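Local coordinates for protein citrate lyase, subunit 1 (Methanothrix soehngenii, PDB 6ZNW) that probably works as part of an ATP citrate synthase, interconverting citrate, ATP and CoA with oxaloacetate, acetyl-CoA, ADP and phosphate, at residues A[128-133]-A[150-155]; A[196-201]-A[213-218]; A[274-279]-A[303-308]. All coordinates share one frame; numbering follows the deposited sequence.

Overall arrangement
The three contacts follow one another along the chain, each closing before the next opens. Contacts 1 and 2 lie in the same antiparallel sheet of the ATP-grasp region, their centres about 15 Å apart; strand 118-125 runs between them, pairing with 128-134 of contact 1 and with 195-206 of contact 2, and helix 176-192 packs against residues of both. Contact 3 belongs to the citrate-binding region, its centre about 34 Å from that of contact 2, on the opposite side of the chain's centre. There strand 273-275 edges a parallel sheet and 301-306 a two-stranded antiparallel one. The ATP-grasp domain and the region that holds the magnesium ion, with citrate bound close by, are thus separate units of one chain.

Contact 1 (A[128-133]-A[150-155]); sequences GDNIFF and SIHVDS
Gly128 lies against the end of strand 149-154 and the residue after it, its CA 3.3 Å from Val153 O in a CA-H...O contact and also close to Ser155 OG. A side chain here would run into that carbonyl, and the edge of the His152 ring lies beside Gly128 N. Asp129 and Val153 form a hydrogen-bonded antiparallel pair: Asp129 N donates to Val153 O at 2.9 Å, and Val153 N returns the bond to Asp129 O. The Asp129 carboxylate turns to Ser124 and to Trp187 of helix 176-192. Asn130 meets His152 on the other face of the sheet. His152 ND1 donates a hydrogen bond to Asn130 OD1 at 2.8 Å; the oxygen sits in the plane of the imidazole, whereas the donor stands above the amide plane, the two flat groups being turned 44° apart. The His152 ring reaches this position because CG is anti to the backbone N (chi1 -178°), while Asn130 ND2 is held by Asp125. The two strands are neighbours at one end of the antiparallel sheet of the ATP-grasp region, with 149-154 outermost within the chain. Ile131 shares two backbone hydrogen bonds with Ile151, and their side chains press together on the face covered by Trp187: Ile131 CB is only 3.2 Å from Ile151 CG1, tighter than usual carbon packing. Farther out, Ile131 CD1 touches Ile151 CD1 at 3.6 Å and Val153 CG2 at 3.9 Å. Phe132, back on the face of Asn130, brings CD1 and CE1 alongside Ser150 OG, each at 3.5 Å.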
loop_
_atom_site.group_PDB
_atom_site.type_symbol
_atom_site.label_atom_id
_atom_site.label_comp_id
_atom_site.label_asym_id
_atom_site.label_seq_id
_atom_site.Cartn_x
_atom_site.Cartn_y
_atom_site.Cartn_z
ATOM N N GLY A 128 58.603 37.770 -0.500
ATOM C CA GLY A 128 58.798 37.165 0.807
ATOM C C GLY A 128 58.770 38.164 1.941
ATOM O O GLY A 128 58.043 39.154 1.890
ATOM N N ASP A 129 59.566 37.908 2.979
ATOM C CA ASP A 129 59.650 38.771 4.155
ATOM C C ASP A 129 61.037 39.409 4.252
ATOM O O ASP A 129 62.028 38.799 3.872
ATOM C CB ASP A 129 59.349 37.962 5.429
ATOM C CG ASP A 129 58.107 37.089 5.321
ATOM O OD1 ASP A 129 57.049 37.609 4.894
ATOM O OD2 ASP A 129 58.194 35.885 5.658
ATOM N N ASN A 130 61.109 40.637 4.754
ATOM C CA ASN A 130 62.369 41.347 4.913
ATOM C C ASN A 130 62.627 41.650 6.383
ATOM O O ASN A 130 61.769 42.207 7.068
ATOM C CB ASN A 130 62.378 42.639 4.095
ATOM C CG ASN A 130 62.216 42.416 2.613
ATOM O OD1 ASN A 130 63.011 41.720 1.974
ATOM N ND2 ASN A 130 61.179 43.007 2.033
ATOM N N ILE A 131 63.813 41.256 6.869
ATOM C CA ILE A 131 64.255 41.506 8.238
ATOM C C ILE A 131 65.224 42.680 8.193
ATOM O O ILE A 131 66.152 42.671 7.395
ATOM C CB ILE A 131 64.908 40.243 8.858
ATOM C CG1 ILE A 131 63.952 39.034 8.780
ATOM C CG2 ILE A 131 65.350 40.505 10.295
ATOM C CD1 ILE A 131 64.554 37.703 9.215
ATOM N N PHE A 132 64.986 43.704 9.009
ATOM C CA PHE A 132 65.830 44.894 9.068
ATOM C C PHE A 132 66.539 44.937 10.410
ATOM O O PHE A 132 65.905 44.714 11.436
ATOM C CB PHE A 132 64.989 46.168 8.860
ATOM C CG PHE A 132 64.210 46.166 7.568
ATOM C CD1 PHE A 132 64.802 46.555 6.381
ATOM C CD2 PHE A 132 62.887 45.762 7.537
ATOM C CE1 PHE A 132 64.088 46.534 5.190
ATOM C CE2 PHE A 132 62.178 45.734 6.342
ATOM C CZ PHE A 132 62.782 46.121 5.178
ATOM N N PHE A 133 67.856 45.178 10.404
ATOM C CA PHE A 133 68.631 45.237 11.642
ATOM C C PHE A 133 69.617 46.398 11.624
ATOM O O PHE A 133 70.214 46.688 10.592
ATOM C CB PHE A 133 69.364 43.899 11.914
ATOM C CG PHE A 133 70.266 43.895 13.133
ATOM C CD1 PHE A 133 69.753 43.673 14.397
ATOM C CD2 PHE A 133 71.626 44.108 13.009
ATOM C CE1 PHE A 133 70.575 43.717 15.520
ATOM C CE2 PHE A 133 72.448 44.156 14.136
ATOM C CZ PHE A 133 71.921 43.941 15.383
ATOM N N SER A 150 69.389 44.741 5.376
ATOM C CA SER A 150 68.127 44.113 4.992
ATOM C C SER A 150 68.378 42.667 4.578
ATOM O O SER A 150 69.208 42.425 3.703
ATOM C CB SER A 150 67.489 44.856 3.821
ATOM O OG SER A 150 67.343 46.244 4.068
ATOM N N ILE A 151 67.687 41.706 5.211
ATOM C CA ILE A 151 67.820 40.294 4.871
ATOM C C ILE A 151 66.492 39.749 4.355
ATOM O O ILE A 151 65.481 39.782 5.056
ATOM C CB ILE A 151 68.447 39.430 5.994
ATOM C CG1 ILE A 151 67.527 39.267 7.209
ATOM C CG2 ILE A 151 69.832 39.964 6.405
ATOM C CD1 ILE A 151 67.985 38.161 8.121
ATOM N N HIS A 152 66.485 39.295 3.100
ATOM C CA HIS A 152 65.273 38.789 2.473
ATOM C C HIS A 152 65.091 37.289 2.663
ATOM O O HIS A 152 65.989 36.506 2.373
ATOM C CB HIS A 152 65.228 39.160 0.985
ATOM C CG HIS A 152 63.981 38.696 0.300
ATOM N ND1 HIS A 152 62.780 39.361 0.460
ATOM C CD2 HIS A 152 63.785 37.623 -0.502
ATOM C CE1 HIS A 152 61.900 38.686 -0.259
ATOM N NE2 HIS A 152 62.457 37.629 -0.852
ATOM N N VAL A 153 63.904 36.901 3.124
ATOM C CA VAL A 153 63.515 35.517 3.349
ATOM C C VAL A 153 62.460 35.162 2.298
ATOM O O VAL A 153 61.363 35.718 2.313
ATOM C CB VAL A 153 62.964 35.306 4.780
ATOM C CG1 VAL A 153 62.757 33.829 5.061
ATOM C CG2 VAL A 153 63.880 35.927 5.829
ATOM N N ASP A 154 62.808 34.270 1.365
ATOM C CA ASP A 154 61.920 33.842 0.290
ATOM C C ASP A 154 60.684 33.112 0.836
ATOM O O ASP A 154 60.782 32.378 1.821
ATOM C CB ASP A 154 62.693 32.962 -0.702
ATOM C CG ASP A 154 61.905 32.566 -1.928
ATOM O OD1 ASP A 154 61.812 33.388 -2.862
ATOM O OD2 ASP A 154 61.388 31.430 -1.958
ATOM N N SER A 155 59.518 33.344 0.203
ATOM C CA SER A 155 58.223 32.767 0.582
ATOM C C SER A 155 58.196 31.241 0.593
ATOM O O SER A 155 57.580 30.643 1.476
ATOM C CB SER A 155 57.119 33.283 -0.336
ATOM O OG SER A 155 56.718 34.600 0.002
#

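Contact 2 (A[196-201]-A[213-218]); sequences AYVEIN and LDMVAK
Tyr197 sets one edge of its ring against Val216, with CE2 3.8 Å from Val216 CG1 and the methyl near the ring plane. With CG anti to the backbone N (chi1 -177°), the ring leans over the face toward the Glu199 carboxylate, and Tyr197 OH donates to Glu199 OE1 at 2.8 Å, on the lone pair facing away from OE2. At its base, Tyr197 CB touches Lys218 CB. A serine in place of Tyr197 would probably leave Val216 CG1 without its aromatic neighbour and Glu199 OE1 without this donor, freeing the carboxylate to turn. A classic beta bulge within the hairpin of strands 195-206 and 209-220 sets Ala196 and Tyr197 together opposite the single residue Lys218: Ala196 N at 2.8 Å and Tyr197 N at 3.3 Å reach Lys218 O from the same side of its carbonyl plane. On the opposite face, the extended Met215 chain carries CE to within 3.7 Å of Val198 CG2, and Met215 also packs on helix 8-18, while Ile200 and Val198 lean on helix 176-192. Farther along the hairpin, Glu199 OE2 and Asp214 OD2 lie 4.4 Å apart, and Asp214 CB rests on Asn201 O.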
loop_
_atom_site.group_PDB
_atom_site.type_symbol
_atom_site.label_atom_id
_atom_site.label_comp_id
_atom_site.label_asym_id
_atom_site.label_seq_id
_atom_site.Cartn_x
_atom_site.Cartn_y
_atom_site.Cartn_z
ATOM N N ALA A 196 51.727 41.017 10.209
ATOM C CA ALA A 196 51.932 41.779 8.985
ATOM C C ALA A 196 53.116 42.775 9.151
ATOM O O ALA A 196 53.684 43.232 8.155
ATOM C CB ALA A 196 50.666 42.532 8.644
ATOM N N TYR A 197 53.480 43.092 10.417
ATOM C CA TYR A 197 54.557 43.986 10.794
ATOM C C TYR A 197 54.946 43.788 12.262
ATOM O O TYR A 197 54.085 43.641 13.125
ATOM C CB TYR A 197 54.140 45.447 10.568
ATOM C CG TYR A 197 55.235 46.440 10.877
ATOM C CD1 TYR A 197 56.298 46.625 10.006
ATOM C CD2 TYR A 197 55.208 47.195 12.040
ATOM C CE1 TYR A 197 57.316 47.526 10.291
ATOM C CE2 TYR A 197 56.214 48.107 12.333
ATOM C CZ TYR A 197 57.269 48.271 11.453
ATOM O OH TYR A 197 58.270 49.176 11.725
ATOM N N VAL A 198 56.249 43.800 12.537
ATOM C CA VAL A 198 56.798 43.729 13.890
ATOM C C VAL A 198 58.031 44.631 13.966
ATOM O O VAL A 198 58.828 44.673 13.035
ATOM C CB VAL A 198 57.053 42.290 14.424
ATOM C CG1 VAL A 198 58.193 41.603 13.681
ATOM C CG2 VAL A 198 57.327 42.301 15.926
ATOM N N GLU A 199 58.144 45.411 15.034
ATOM C CA GLU A 199 59.262 46.324 15.216
ATOM C C GLU A 199 59.660 46.365 16.676
ATOM O O GLU A 199 58.843 46.703 17.526
ATOM C CB GLU A 199 58.886 47.737 14.746
ATOM C CG GLU A 199 59.992 48.762 14.915
ATOM C CD GLU A 199 59.489 50.189 14.980
ATOM O OE1 GLU A 199 58.974 50.682 13.951
ATOM O OE2 GLU A 199 59.592 50.809 16.065
ATOM N N ILE A 200 60.906 46.001 16.971
ATOM C CA ILE A 200 61.446 46.074 18.318
ATOM C C ILE A 200 62.539 47.126 18.249
ATOM O O ILE A 200 63.643 46.857 17.769
ATOM C CB ILE A 200 61.940 44.714 18.859
ATOM C CG1 ILE A 200 60.840 43.636 18.697
ATOM C CG2 ILE A 200 62.367 44.862 20.320
ATOM C CD1 ILE A 200 61.308 42.226 18.787
ATOM N N ASN A 201 62.176 48.363 18.612
ATOM C CA ASN A 201 63.054 49.522 18.546
ATOM C C ASN A 201 63.001 50.290 19.851
ATOM O O ASN A 201 62.145 51.157 20.030
ATOM C CB ASN A 201 62.641 50.458 17.402
ATOM C CG ASN A 201 63.199 50.125 16.034
ATOM O OD1 ASN A 201 63.309 48.961 15.628
ATOM N ND2 ASN A 201 63.534 51.159 15.268
ATOM N N LEU A 213 62.526 46.383 24.478
ATOM C CA LEU A 213 62.198 47.607 25.231
ATOM C C LEU A 213 60.953 48.332 24.706
ATOM O O LEU A 213 60.155 48.831 25.498
ATOM C CB LEU A 213 63.395 48.566 25.330
ATOM C CG LEU A 213 64.637 48.044 26.041
ATOM C CD1 LEU A 213 65.712 49.101 26.066
ATOM C CD2 LEU A 213 64.328 47.629 27.473
ATOM N N ASP A 214 60.800 48.412 23.382
ATOM C CA ASP A 214 59.609 48.988 22.753
ATOM C C ASP A 214 59.166 48.066 21.648
ATOM O O ASP A 214 60.005 47.506 20.939
ATOM C CB ASP A 214 59.819 50.406 22.199
ATOM C CG ASP A 214 58.548 50.985 21.583
ATOM O OD1 ASP A 214 57.642 51.379 22.349
ATOM O OD2 ASP A 214 58.441 50.997 20.338
ATOM N N MET A 215 57.845 47.922 21.477
ATOM C CA MET A 215 57.310 47.041 20.474
ATOM C C MET A 215 56.098 47.620 19.731
ATOM O O MET A 215 55.159 48.120 20.341
ATOM C CB MET A 215 56.964 45.692 21.109
ATOM C CG MET A 215 56.884 44.564 20.110
ATOM S SD MET A 215 56.888 42.962 20.943
ATOM C CE MET A 215 56.689 41.898 19.579
ATOM N N VAL A 216 56.149 47.570 18.402
ATOM C CA VAL A 216 55.083 48.030 17.520
ATOM C C VAL A 216 54.737 46.826 16.662
ATOM O O VAL A 216 55.640 46.210 16.095
ATOM C CB VAL A 216 55.520 49.248 16.667
ATOM C CG1 VAL A 216 54.590 49.466 15.479
ATOM C CG2 VAL A 216 55.586 50.503 17.517
ATOM N N ALA A 217 53.455 46.448 16.607
ATOM C CA ALA A 217 53.059 45.280 15.828
ATOM C C ALA A 217 51.719 45.421 15.166
ATOM O O ALA A 217 50.822 46.064 15.698
ATOM C CB ALA A 217 53.070 44.040 16.704
ATOM N N LYS A 218 51.587 44.792 14.004
ATOM C CA LYS A 218 50.360 44.737 13.224
ATOM C C LYS A 218 50.077 43.277 12.891
ATOM O O LYS A 218 50.978 42.554 12.483
ATOM C CB LYS A 218 50.505 45.522 11.911
ATOM C CG LYS A 218 50.354 47.030 12.049
ATOM C CD LYS A 218 50.546 47.687 10.690
ATOM C CE LYS A 218 50.157 49.140 10.671
ATOM N NZ LYS A 218 50.223 49.690 9.292
#

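Contact 3 (A[274-279]-A[303-308]); sequences WTMVAG and GEYSGD. With MG (magnesium ion), chain D.
The two segments meet where Gly279 N donates to Tyr305 O at 2.9 Å, from above the carbonyl plane, next to Ser306, whose OG binds a magnesium ion at 2.1 Å. Three waters and two atoms from elsewhere complete its coordination. Ser306 OG also donates to Glu304 OE2 at 2.8 Å, on the lone pair facing the other oxygen, while Glu304 OE1, bonded to Ser261 as well, accepts a hydrogen bond from one of the metal-bound waters; the carboxylate therefore orients both ligands from the second shell. The Glu304 chain bends at chi2 (106°), and its CB touches Gly279 O. Tyr305 CG sits between the backbone N and the carbonyl carbon (chi1 74°), which lays the ring beneath Ala278, whose CB stands over one face, 3.6 Å from CZ and offset toward the rim, a CH-pi contact. Met276 crosses the ring at about a right angle, with CG 4.0 Å from Tyr305 CE1 and its sulfur placed obliquely in a Met-aromatic contact. Gly279, the N-cap of helix 280-292, has backbone angles that call for glycine. Magnesium at Ser306 and a bound citrate that accepts from Gly307 N are consistent with part of the citrate site of the citrate-binding domain, related to succinyl-CoA synthetase.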
loop_
_atom_site.group_PDB
_atom_site.type_symbol
_atom_site.label_atom_id
_atom_site.label_comp_id
_atom_site.label_asym_id
_atom_site.label_seq_id
_atom_site.Cartn_x
_atom_site.Cartn_y
_atom_site.Cartn_z
ATOM N N TRP A 274 25.675 61.167 3.212
ATOM C CA TRP A 274 25.783 59.762 3.575
ATOM C C TRP A 274 25.852 58.923 2.319
ATOM O O TRP A 274 25.279 59.286 1.289
ATOM C CB TRP A 274 24.644 59.323 4.500
ATOM C CG TRP A 274 24.740 59.933 5.865
ATOM C CD1 TRP A 274 24.400 61.205 6.218
ATOM C CD2 TRP A 274 25.258 59.310 7.049
ATOM N NE1 TRP A 274 24.646 61.404 7.556
ATOM C CE2 TRP A 274 25.173 60.256 8.091
ATOM C CE3 TRP A 274 25.781 58.042 7.334
ATOM C CZ2 TRP A 274 25.594 59.973 9.392
ATOM C CZ3 TRP A 274 26.189 57.762 8.624
ATOM C CH2 TRP A 274 26.109 58.726 9.631
ATOM N N THR A 275 26.606 57.830 2.377
ATOM C CA THR A 275 26.773 56.966 1.221
ATOM C C THR A 275 26.518 55.512 1.536
ATOM O O THR A 275 26.899 55.017 2.594
ATOM C CB THR A 275 28.183 57.121 0.623
ATOM O OG1 THR A 275 29.164 56.812 1.619
ATOM C CG2 THR A 275 28.423 58.499 0.021
ATOM N N MET A 276 25.911 54.818 0.584
ATOM C CA MET A 276 25.708 53.383 0.644
ATOM C C MET A 276 26.045 52.881 -0.741
ATOM O O MET A 276 25.165 52.684 -1.582
ATOM C CB MET A 276 24.291 52.988 1.039
ATOM C CG MET A 276 24.193 51.508 1.343
ATOM S SD MET A 276 22.609 50.930 1.983
ATOM C CE MET A 276 22.139 52.335 3.013
ATOM N N VAL A 277 27.342 52.753 -0.996
ATOM C CA VAL A 277 27.856 52.361 -2.289
ATOM C C VAL A 277 28.271 50.913 -2.286
ATOM O O VAL A 277 28.873 50.437 -1.324
ATOM C CB VAL A 277 29.032 53.290 -2.693
ATOM C CG1 VAL A 277 29.577 52.912 -4.067
ATOM C CG2 VAL A 277 28.592 54.747 -2.672
ATOM N N ALA A 278 27.946 50.211 -3.370
ATOM C CA ALA A 278 28.321 48.828 -3.553
ATOM C C ALA A 278 29.754 48.726 -4.123
ATOM O O ALA A 278 30.079 49.378 -5.114
ATOM C CB ALA A 278 27.346 48.160 -4.491
ATOM N N GLY A 279 30.583 47.901 -3.491
ATOM C CA GLY A 279 31.942 47.627 -3.934
ATOM C C GLY A 279 33.045 48.435 -3.275
ATOM O O GLY A 279 32.855 49.604 -2.942
ATOM N N GLY A 303 31.714 53.662 3.551
ATOM C CA GLY A 303 31.161 52.323 3.653
ATOM C C GLY A 303 31.134 51.575 2.342
ATOM O O GLY A 303 31.384 52.156 1.285
ATOM N N GLU A 304 30.833 50.272 2.415
ATOM C CA GLU A 304 30.675 49.405 1.246
ATOM C C GLU A 304 30.005 48.103 1.582
ATOM O O GLU A 304 30.156 47.572 2.677
ATOM C CB GLU A 304 31.978 49.156 0.446
ATOM C CG GLU A 304 32.911 48.111 1.029
ATOM C CD GLU A 304 32.988 46.761 0.344
ATOM O OE1 GLU A 304 33.939 46.013 0.658
ATOM O OE2 GLU A 304 32.093 46.424 -0.461
ATOM N N TYR A 305 29.250 47.596 0.612
ATOM C CA TYR A 305 28.621 46.297 0.624
ATOM C C TYR A 305 28.863 45.680 -0.759
ATOM O O TYR A 305 28.855 46.389 -1.760
ATOM C CB TYR A 305 27.123 46.349 0.999
ATOM C CG TYR A 305 26.223 46.889 -0.091
ATOM C CD1 TYR A 305 26.092 48.256 -0.300
ATOM C CD2 TYR A 305 25.532 46.030 -0.937
ATOM C CE1 TYR A 305 25.290 48.755 -1.317
ATOM C CE2 TYR A 305 24.734 46.519 -1.963
ATOM C CZ TYR A 305 24.597 47.882 -2.136
ATOM O OH TYR A 305 23.808 48.374 -3.140
ATOM N N SER A 306 29.158 44.389 -0.801
ATOM C CA SER A 306 29.405 43.663 -2.042
ATOM C C SER A 306 29.410 42.127 -1.774
ATOM O O SER A 306 29.108 41.706 -0.657
ATOM C CB SER A 306 30.674 44.172 -2.739
ATOM O OG SER A 306 31.860 44.106 -1.970
ATOM N N GLY A 307 29.688 41.314 -2.787
ATOM C CA GLY A 307 29.732 39.867 -2.623
ATOM C C GLY A 307 28.367 39.235 -2.449
ATOM O O GLY A 307 28.227 38.218 -1.762
ATOM N N ASP A 308 27.355 39.842 -3.086
ATOM C CA ASP A 308 25.956 39.418 -3.073
ATOM C C ASP A 308 25.378 39.181 -1.654
ATOM O O ASP A 308 25.035 38.046 -1.298
ATOM C CB ASP A 308 25.743 38.190 -3.983
ATOM C CG ASP A 308 24.292 37.860 -4.311
ATOM O OD1 ASP A 308 23.447 38.794 -4.310
ATOM O OD2 ASP A 308 24.005 36.673 -4.581
HETATM MG MG MG D . 33.650 43.422 -2.850
HETATM O O HOH W 1 34.913 43.964 -1.354
HETATM O O HOH W 2 35.395 42.645 -3.651
HETATM O O HOH W 3 33.205 41.530 -1.908
#